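Local coordinates for protein glycosyl hydrolase (Rhizobium leguminosarum bv. trifolii, PDB 5NDX) that probably hydrolyses O-glycosidic bonds as a family 39 glycoside hydrolase, and is a bacterial orthologue of human alpha-L-iduronidase, at residues I219-V224 / V239-L244; K234-V239 / I288-E293. The protein carries 2 engineered substitutions. All coordinates share one frame; numbering follows the deposited sequence.

Interaction 1. Residues I219-V224 / V239-L244. With 8U8 ((2~{R},3~{S},4~{S},5~{R},6~{S})-6-(4-methyl-2-oxidanylidene-chromen-7-yl)oxy-3,4,5-tris(oxidanyl)oxane-2-carboxylic acid), chain M.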
ATOM      1  N   ILE A 219       3.274   1.027  17.059  1.00 40.12           N
ATOM      2  CA  ILE A 219       3.149   2.460  17.268  1.00 40.86           C
ATOM      3  C   ILE A 219       2.892   3.167  15.936  1.00 41.58           C
ATOM      4  O   ILE A 219       3.108   2.546  14.889  1.00 40.48           O
ATOM      5  CB  ILE A 219       4.449   3.027  17.873  1.00 42.33           C
ATOM      6  CG1 ILE A 219       5.656   2.726  17.008  1.00 41.78           C
ATOM      7  CG2 ILE A 219       4.681   2.440  19.263  1.00 43.95           C
ATOM      8  CD1 ILE A 219       6.932   3.333  17.564  1.00 45.10           C
ATOM      9  N   HIS A 220       2.414   4.422  15.969  1.00 39.88           N
ATOM     10  CA  HIS A 220       2.451   5.288  14.800  1.00 42.97           C
ATOM     11  C   HIS A 220       3.559   6.326  14.988  1.00 39.72           C
ATOM     12  O   HIS A 220       3.612   7.007  16.004  1.00 38.84           O
ATOM     13  CB  HIS A 220       1.244   6.217  14.532  1.00 47.95           C
ATOM     14  CG  HIS A 220      -0.068   5.734  14.961  1.00 47.66           C
ATOM     15  ND1 HIS A 220      -0.409   4.406  14.975  1.00 52.42           N
ATOM     16  CD2 HIS A 220      -1.172   6.419  15.322  1.00 49.04           C
ATOM     17  CE1 HIS A 220      -1.672   4.280  15.312  1.00 47.66           C
ATOM     18  NE2 HIS A 220      -2.143   5.480  15.580  1.00 51.24           N
ATOM     19  N   GLU A 221       4.342   6.492  13.959  1.00 37.42           N
ATOM     20  CA  GLU A 221       5.355   7.544  13.898  1.00 38.17           C
ATOM     21  C   GLU A 221       5.318   8.128  12.491  1.00 36.95           C
ATOM     22  O   GLU A 221       5.474   7.405  11.495  1.00 37.41           O
ATOM     23  CB  GLU A 221       6.752   7.004  14.232  1.00 39.50           C
ATOM     24  CG  GLU A 221       6.950   6.458  15.658  1.00 41.54           C
ATOM     25  CD  GLU A 221       6.816   7.525  16.755  1.00 47.16           C
ATOM     26  OE1 GLU A 221       6.664   8.741  16.419  1.00 45.48           O
ATOM     27  OE2 GLU A 221       6.836   7.144  17.969  1.00 49.12           O
ATOM     28  N   LYS A 222       5.109   9.427  12.432  1.00 37.25           N
ATOM     29  CA  LYS A 222       4.935  10.184  11.207  1.00 37.69           C
ATOM     30  C   LYS A 222       5.972  11.256  11.056  1.00 35.75           C
ATOM     31  O   LYS A 222       6.639  11.654  12.010  1.00 36.26           O
ATOM     32  CB  LYS A 222       3.529  10.777  11.168  1.00 37.87           C
ATOM     33  CG  LYS A 222       2.483   9.693  11.363  1.00 38.88           C
ATOM     34  CD  LYS A 222       1.123  10.053  10.785  1.00 40.12           C
ATOM     35  CE  LYS A 222      -0.019   9.092  11.190  1.00 41.61           C
ATOM     36  NZ  LYS A 222      -1.120   9.033  10.162  1.00 40.94           N
ATOM     37  N   GLY A 223       6.132  11.713   9.829  1.00 33.34           N
ATOM     38  CA  GLY A 223       7.251  12.592   9.505  1.00 35.70           C
ATOM     39  C   GLY A 223       7.202  14.016  10.048  1.00 35.14           C
ATOM     40  O   GLY A 223       8.225  14.609  10.338  1.00 35.17           O
ATOM     41  N   VAL A 224       6.018  14.572  10.163  1.00 36.16           N
ATOM     42  CA  VAL A 224       5.877  15.953  10.636  1.00 37.19           C
ATOM     43  C   VAL A 224       4.422  16.189  11.044  1.00 38.79           C
ATOM     44  O   VAL A 224       3.500  15.498  10.609  1.00 37.90           O
ATOM     45  CB  VAL A 224       6.357  17.018   9.601  1.00 35.79           C
ATOM     46  CG1 VAL A 224       5.412  17.090   8.407  1.00 34.99           C
ATOM     47  CG2 VAL A 224       6.558  18.401  10.233  1.00 35.80           C
ATOM     48  N   VAL A 239      12.574   6.960  12.060  1.00 36.98           N
ATOM     49  CA  VAL A 239      13.474   5.901  12.492  1.00 36.63           C
ATOM     50  C   VAL A 239      14.114   6.229  13.873  1.00 38.00           C
ATOM     51  O   VAL A 239      14.243   5.338  14.713  1.00 36.94           O
ATOM     52  CB  VAL A 239      14.575   5.656  11.464  1.00 35.93           C
ATOM     53  CG1 VAL A 239      15.688   4.790  12.063  1.00 35.58           C
ATOM     54  CG2 VAL A 239      13.975   4.993  10.243  1.00 35.45           C
ATOM     55  N   ASP A 240      14.490   7.478  14.103  1.00 37.85           N
ATOM     56  CA  ASP A 240      15.069   7.865  15.399  1.00 39.98           C
ATOM     57  C   ASP A 240      14.082   7.593  16.532  1.00 39.21           C
ATOM     58  O   ASP A 240      14.462   6.991  17.555  1.00 39.12           O
ATOM     59  CB  ASP A 240      15.490   9.345  15.442  1.00 41.62           C
ATOM     60  CG  ASP A 240      16.568   9.675  14.438  1.00 43.84           C
ATOM     61  OD1 ASP A 240      17.290   8.760  13.988  1.00 45.95           O
ATOM     62  OD2 ASP A 240      16.677  10.860  14.067  1.00 48.23           O
ATOM     63  N   ARG A 241      12.830   8.009  16.367  1.00 36.34           N
ATOM     64  CA  ARG A 241      11.875   7.785  17.439  1.00 38.23           C
ATOM     65  C   ARG A 241      11.548   6.314  17.631  1.00 39.55           C
ATOM     66  O   ARG A 241      11.335   5.892  18.763  1.00 41.53           O
ATOM     67  CB  ARG A 241      10.627   8.659  17.314  1.00 38.71           C
ATOM     68  CG  ARG A 241      10.949  10.172  17.418  1.00 40.98           C
ATOM     69  CD  ARG A 241       9.668  10.967  17.609  1.00 41.94           C
ATOM     70  NE  ARG A 241       8.710  10.635  16.564  1.00 41.23           N
ATOM     71  CZ  ARG A 241       8.737  11.145  15.343  1.00 41.98           C
ATOM     72  NH1 ARG A 241       9.652  12.044  15.013  1.00 42.14           N
ATOM     73  NH2 ARG A 241       7.815  10.763  14.448  1.00 44.16           N
ATOM     74  N   THR A 242      11.547   5.529  16.553  1.00 38.22           N
ATOM     75  CA  THR A 242      11.317   4.084  16.649  1.00 38.71           C
ATOM     76  C   THR A 242      12.434   3.402  17.454  1.00 38.95           C
ATOM     77  O   THR A 242      12.164   2.534  18.289  1.00 38.56           O
ATOM     78  CB  THR A 242      11.158   3.444  15.241  1.00 36.99           C
ATOM     79  OG1 THR A 242      10.100   4.128  14.553  1.00 36.56           O
ATOM     80  CG2 THR A 242      10.829   1.942  15.333  1.00 36.20           C
ATOM     81  N   LEU A 243      13.671   3.800  17.195  1.00 39.85           N
ATOM     82  CA  LEU A 243      14.821   3.262  17.904  1.00 42.60           C
ATOM     83  C   LEU A 243      14.857   3.728  19.374  1.00 45.21           C
ATOM     84  O   LEU A 243      15.318   2.982  20.224  1.00 43.30           O
ATOM     85  CB  LEU A 243      16.125   3.603  17.191  1.00 42.36           C
ATOM     86  CG  LEU A 243      16.354   2.903  15.850  1.00 43.33           C
ATOM     87  CD1 LEU A 243      17.659   3.383  15.238  1.00 43.78           C
ATOM     88  CD2 LEU A 243      16.359   1.402  16.004  1.00 43.76           C
ATOM     89  N   LEU A 244      14.339   4.927  19.653  1.00 45.27           N
ATOM     90  CA  LEU A 244      14.172   5.405  21.025  1.00 46.60           C
ATOM     91  C   LEU A 244      13.219   4.499  21.766  1.00 45.04           C
ATOM     92  O   LEU A 244      13.438   4.173  22.918  1.00 42.06           O
ATOM     93  CB  LEU A 244      13.610   6.823  21.047  1.00 48.10           C
ATOM     94  CG  LEU A 244      13.715   7.589  22.349  1.00 53.51           C
ATOM     95  CD1 LEU A 244      15.180   7.929  22.599  1.00 56.51           C
ATOM     96  CD2 LEU A 244      12.915   8.884  22.245  1.00 55.99           C
TER
HETATM   97  C15 8U8 M 712      -5.704  13.878  18.018  1.00126.91           C
HETATM   98  C13 8U8 M 712      -4.416  13.319  17.849  1.00131.95           C
HETATM   99  C14 8U8 M 712      -3.431  13.614  18.796  1.00132.30           C
HETATM  100  C16 8U8 M 712      -2.156  13.052  18.687  1.00131.61           C
HETATM  101  O9  8U8 M 712      -1.334  13.383  19.539  1.00128.59           O
HETATM  102  O8  8U8 M 712      -1.831  12.211  17.641  1.00122.24           O
HETATM  103  C11 8U8 M 712      -2.804  11.808  16.760  1.00118.18           C
HETATM  104  C10 8U8 M 712      -2.484  10.849  15.793  1.00111.55           C
HETATM  105  C12 8U8 M 712      -4.107  12.370  16.846  1.00128.18           C
HETATM  106  C7  8U8 M 712      -5.079  11.902  15.940  1.00122.67           C
HETATM  107  C8  8U8 M 712      -4.755  10.939  14.979  1.00115.94           C
HETATM  108  C9  8U8 M 712      -3.456  10.412  14.887  1.00109.17           C
HETATM  109  O2  8U8 M 712      -3.098   9.434  13.979  1.00 90.24           O
HETATM  110  C5  8U8 M 712      -3.775   9.214  12.680  1.00 68.08           C
HETATM  111  O1  8U8 M 712      -3.915  10.478  12.013  1.00 60.78           O
HETATM  112  C1  8U8 M 712      -4.797  10.565  10.961  1.00 48.18           C
HETATM  113  C6  8U8 M 712      -4.097  11.405  10.054  1.00 35.15           C
HETATM  114  O7  8U8 M 712      -4.790  12.057   9.282  1.00 37.79           O
HETATM  115  O6  8U8 M 712      -2.881  11.373  10.115  1.00 37.30           O
HETATM  116  C2  8U8 M 712      -5.084   9.253  10.169  1.00 59.96           C
HETATM  117  O5  8U8 M 712      -3.965   8.979   9.300  1.00 54.97           O
HETATM  118  C3  8U8 M 712      -5.439   8.014  11.102  1.00 54.95           C
HETATM  119  O4  8U8 M 712      -6.763   7.652  10.917  1.00 55.21           O
HETATM  120  C4  8U8 M 712      -5.158   8.324  12.607  1.00 66.47           C
HETATM  121  O3  8U8 M 712      -5.177   7.040  13.355  1.00 53.88           O
HETATM  122  O   HOH W   1       9.679  12.816  12.173  1.00 49.10           O
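On helix 235-252, R241 carries most of this contact. Its chain bends at chi3 (-53°), which turns the guanidinium edge to segment 219-224. NE and NH2 grip E221 side-on, and both bonds end on one oxygen. The salt bridge from R241 NE to E221 OE1 is 2.8 Å; that from NH2 to the same OE1 is 3.0 Å. OE1 lies in the guanidinium plane, but both donors sit above the carboxylate plane, and the two planes are 59° apart. E221 OE2 bonds to T187. R241 NH2 also donates a hydrogen bond to K222 O, 2.8 Å, on a carbonyl lone pair. NH1 of R241 is linked by one water to G223 O, at 2.9 Å on each side.

One residue on, T242 packs alongside E221, with OG1 4.1 Å from E221 CG. That hydroxyl is bonded to I238 O in its own helix. I219 CD1 borders it more loosely.

The extended K222 chain runs to the ligand. Its NZ donates to O6 of 8U8 at 2.9 Å and pairs with D267 and E265. The contact ties the helix to the ligand-pocket loop that follows the sixth strand of a (beta/alpha)8 TIM barrel.

Interaction 2. Residues K234-V239 / I288-E293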
ATOM      1  N   LYS A 234      10.287  15.161   8.359  1.00 36.33           N
ATOM      2  CA  LYS A 234      11.619  14.773   8.875  1.00 39.34           C
ATOM      3  C   LYS A 234      11.690  13.231   8.887  1.00 35.50           C
ATOM      4  O   LYS A 234      11.333  12.601   9.869  1.00 34.91           O
ATOM      5  CB  LYS A 234      11.837  15.314  10.326  1.00 45.19           C
ATOM      6  CG  LYS A 234      12.256  16.780  10.428  1.00 52.54           C
ATOM      7  CD  LYS A 234      11.454  17.655   9.463  1.00 61.86           C
ATOM      8  CE  LYS A 234      11.512  19.196   9.642  1.00 65.24           C
ATOM      9  NZ  LYS A 234      10.167  19.685  10.117  1.00 62.28           N
ATOM     10  N   THR A 235      12.080  12.644   7.779  1.00 34.62           N
ATOM     11  CA  THR A 235      11.900  11.211   7.602  1.00 34.73           C
ATOM     12  C   THR A 235      12.830  10.411   8.527  1.00 34.15           C
ATOM     13  O   THR A 235      12.394   9.413   9.122  1.00 32.20           O
ATOM     14  CB  THR A 235      12.050  10.775   6.138  1.00 33.44           C
ATOM     15  OG1 THR A 235      13.291  11.251   5.616  1.00 33.48           O
ATOM     16  CG2 THR A 235      10.953  11.339   5.302  1.00 34.56           C
ATOM     17  N   ASN A 236      14.089  10.812   8.625  1.00 34.94           N
ATOM     18  CA  ASN A 236      15.021  10.116   9.521  1.00 37.95           C
ATOM     19  C   ASN A 236      14.580  10.122  10.980  1.00 38.39           C
ATOM     20  O   ASN A 236      14.893   9.151  11.720  1.00 37.80           O
ATOM     21  CB  ASN A 236      16.484  10.601   9.360  1.00 40.22           C
ATOM     22  CG  ASN A 236      17.280   9.792   8.284  1.00 43.21           C
ATOM     23  OD1 ASN A 236      17.935  10.375   7.405  1.00 49.94           O
ATOM     24  ND2 ASN A 236      17.243   8.496   8.356  1.00 40.06           N
ATOM     25  N   ALA A 237      13.788  11.123  11.393  1.00 36.88           N
ATOM     26  CA  ALA A 237      13.328  11.146  12.779  1.00 38.48           C
ATOM     27  C   ALA A 237      12.284  10.077  13.071  1.00 37.50           C
ATOM     28  O   ALA A 237      12.084   9.696  14.224  1.00 36.84           O
ATOM     29  CB  ALA A 237      12.831  12.538  13.181  1.00 39.69           C
ATOM     30  N   ILE A 238      11.604   9.592  12.038  1.00 35.38           N
ATOM     31  CA  ILE A 238      10.690   8.476  12.212  1.00 35.09           C
ATOM     32  C   ILE A 238      11.477   7.271  12.723  1.00 35.23           C
ATOM     33  O   ILE A 238      11.092   6.647  13.686  1.00 36.07           O
ATOM     34  CB  ILE A 238       9.938   8.114  10.913  1.00 34.14           C
ATOM     35  CG1 ILE A 238       8.994   9.261  10.499  1.00 34.37           C
ATOM     36  CG2 ILE A 238       9.158   6.812  11.085  1.00 34.43           C
ATOM     37  CD1 ILE A 238       8.453   9.122   9.066  1.00 35.11           C
ATOM     38  N   VAL A 239      12.574   6.960  12.060  1.00 36.98           N
ATOM     39  CA  VAL A 239      13.474   5.901  12.492  1.00 36.63           C
ATOM     40  C   VAL A 239      14.114   6.229  13.873  1.00 38.00           C
ATOM     41  O   VAL A 239      14.243   5.338  14.713  1.00 36.94           O
ATOM     42  CB  VAL A 239      14.575   5.656  11.464  1.00 35.93           C
ATOM     43  CG1 VAL A 239      15.688   4.790  12.063  1.00 35.58           C
ATOM     44  CG2 VAL A 239      13.975   4.993  10.243  1.00 35.45           C
ATOM     45  N   ILE A 288       7.952   8.137   0.181  1.00 29.71           N
ATOM     46  CA  ILE A 288       7.585   6.768   0.645  1.00 28.62           C
ATOM     47  C   ILE A 288       8.771   5.797   0.506  1.00 30.03           C
ATOM     48  O   ILE A 288       9.106   5.030   1.437  1.00 28.55           O
ATOM     49  CB  ILE A 288       6.390   6.235  -0.172  1.00 31.67           C
ATOM     50  CG1 ILE A 288       5.086   6.991   0.232  1.00 32.39           C
ATOM     51  CG2 ILE A 288       6.145   4.742   0.061  1.00 32.65           C
ATOM     52  CD1 ILE A 288       3.932   6.844  -0.753  1.00 30.92           C
ATOM     53  N   ALA A 289       9.435   5.834  -0.662  1.00 28.92           N
ATOM     54  CA  ALA A 289      10.548   4.968  -0.878  1.00 28.98           C
ATOM     55  C   ALA A 289      11.736   5.320   0.047  1.00 30.15           C
ATOM     56  O   ALA A 289      12.438   4.425   0.561  1.00 30.26           O
ATOM     57  CB  ALA A 289      10.947   4.943  -2.343  1.00 27.60           C
ATOM     58  N   ARG A 290      11.950   6.613   0.262  1.00 30.49           N
ATOM     59  CA  ARG A 290      13.000   7.068   1.122  1.00 31.70           C
ATOM     60  C   ARG A 290      12.810   6.606   2.569  1.00 30.82           C
ATOM     61  O   ARG A 290      13.758   6.157   3.199  1.00 31.46           O
ATOM     62  CB  ARG A 290      13.132   8.587   1.034  1.00 33.98           C
ATOM     63  CG  ARG A 290      13.921   9.231   2.129  1.00 36.63           C
ATOM     64  CD  ARG A 290      14.208  10.659   1.746  1.00 41.46           C
ATOM     65  NE  ARG A 290      14.768  11.421   2.833  1.00 47.02           N
ATOM     66  CZ  ARG A 290      16.035  11.802   2.974  1.00 48.62           C
ATOM     67  NH1 ARG A 290      16.973  11.502   2.127  1.00 49.71           N
ATOM     68  NH2 ARG A 290      16.361  12.470   4.054  1.00 56.24           N
ATOM     69  N   ILE A 291      11.605   6.729   3.080  1.00 30.62           N
ATOM     70  CA  ILE A 291      11.252   6.211   4.410  1.00 31.75           C
ATOM     71  C   ILE A 291      11.506   4.681   4.524  1.00 32.23           C
ATOM     72  O   ILE A 291      12.124   4.178   5.496  1.00 29.89           O
ATOM     73  CB  ILE A 291       9.819   6.543   4.732  1.00 31.75           C
ATOM     74  CG1 ILE A 291       9.702   8.040   5.060  1.00 32.42           C
ATOM     75  CG2 ILE A 291       9.285   5.735   5.903  1.00 33.29           C
ATOM     76  CD1 ILE A 291       8.289   8.552   4.975  1.00 31.68           C
ATOM     77  N   ILE A 292      11.077   3.959   3.504  1.00 31.72           N
ATOM     78  CA  ILE A 292      11.347   2.540   3.434  1.00 30.84           C
ATOM     79  C   ILE A 292      12.834   2.240   3.445  1.00 32.25           C
ATOM     80  O   ILE A 292      13.306   1.394   4.240  1.00 30.88           O
ATOM     81  CB  ILE A 292      10.634   1.907   2.223  1.00 31.00           C
ATOM     82  CG1 ILE A 292       9.120   1.839   2.545  1.00 30.91           C
ATOM     83  CG2 ILE A 292      11.257   0.553   1.872  1.00 31.03           C
ATOM     84  CD1 ILE A 292       8.198   1.669   1.344  1.00 32.21           C
ATOM     85  N   GLU A 293      13.599   2.929   2.591  1.00 32.70           N
ATOM     86  CA  GLU A 293      15.013   2.624   2.520  1.00 32.19           C
ATOM     87  C   GLU A 293      15.743   2.926   3.846  1.00 33.84           C
ATOM     88  O   GLU A 293      16.655   2.186   4.243  1.00 33.68           O
ATOM     89  CB  GLU A 293      15.656   3.340   1.339  1.00 33.99           C
ATOM     90  CG  GLU A 293      17.097   2.948   1.086  1.00 34.50           C
ATOM     91  CD  GLU A 293      18.137   3.727   1.887  1.00 37.07           C
ATOM     92  OE1 GLU A 293      17.832   4.787   2.465  1.00 35.73           O
ATOM     93  OE2 GLU A 293      19.307   3.266   1.873  1.00 39.34           O
TER
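T235 and R290 cross at about a right angle between helices 235-252 and 282-300. R290 is extended from CG to NE, with CG anti to the backbone N (chi1 164°). This lays the edge of its guanidinium beside the T235 hydroxyl. T235 OG1 lies 3.2 Å from R290 NE, near the guanidinium plane. The firm polar partner of both is D416, in the loop after strand 407-413 of the nine-stranded sheet. D416 OD1 forms a salt bridge with R290 NE and a hydrogen bond with T235 OG1, which is also bonded to Q294. An alanine here in place of R290 removes the guanidinium, and the loss of its salt bridge would probably loosen the tie between helix 282-300 and the D416 loop.

The two helices follow consecutive strands of the TIM barrel and lie side by side on its outside. Their segment axes run in the same general direction, 34° apart, and approach to 9.5 Å.

On the other flank of T235 the contact is apolar. The T235 methyl, CG2, meets I291 CG1 obliquely at 3.5 Å, a close fit. I291 CD1 is 3.9 Å from the same T235 CG2. I238 crosses I291 at about a right angle, and the two chains meet tip to tip: I238 CD1 is 4.1 Å from I291 CD1. C266, in the loop after strand 261-263, also packs on I291.

Both contacts are mostly buried, though R241 of interaction 1 is partly exposed. Both use helix 235-252, and their segments overlap at V239. Interaction 1 joins this helix to the loop that precedes it, beside the 8U8 bound by K222. Interaction 2 joins it to the next barrel helix, away from the annotated sites. Their chemistry differs accordingly. Interaction 1 is mainly ionic and hydrogen-bonded, with a charged pair held inside the contact. In interaction 2 the direct contact is largely aliphatic, and its charged group is paired with an aspartate of another part of the fold. The two contacts touch: G223 O and K234 N are 2.9 Å apart, probably hydrogen-bonded, and I238 packs against the E221-G223 backbone.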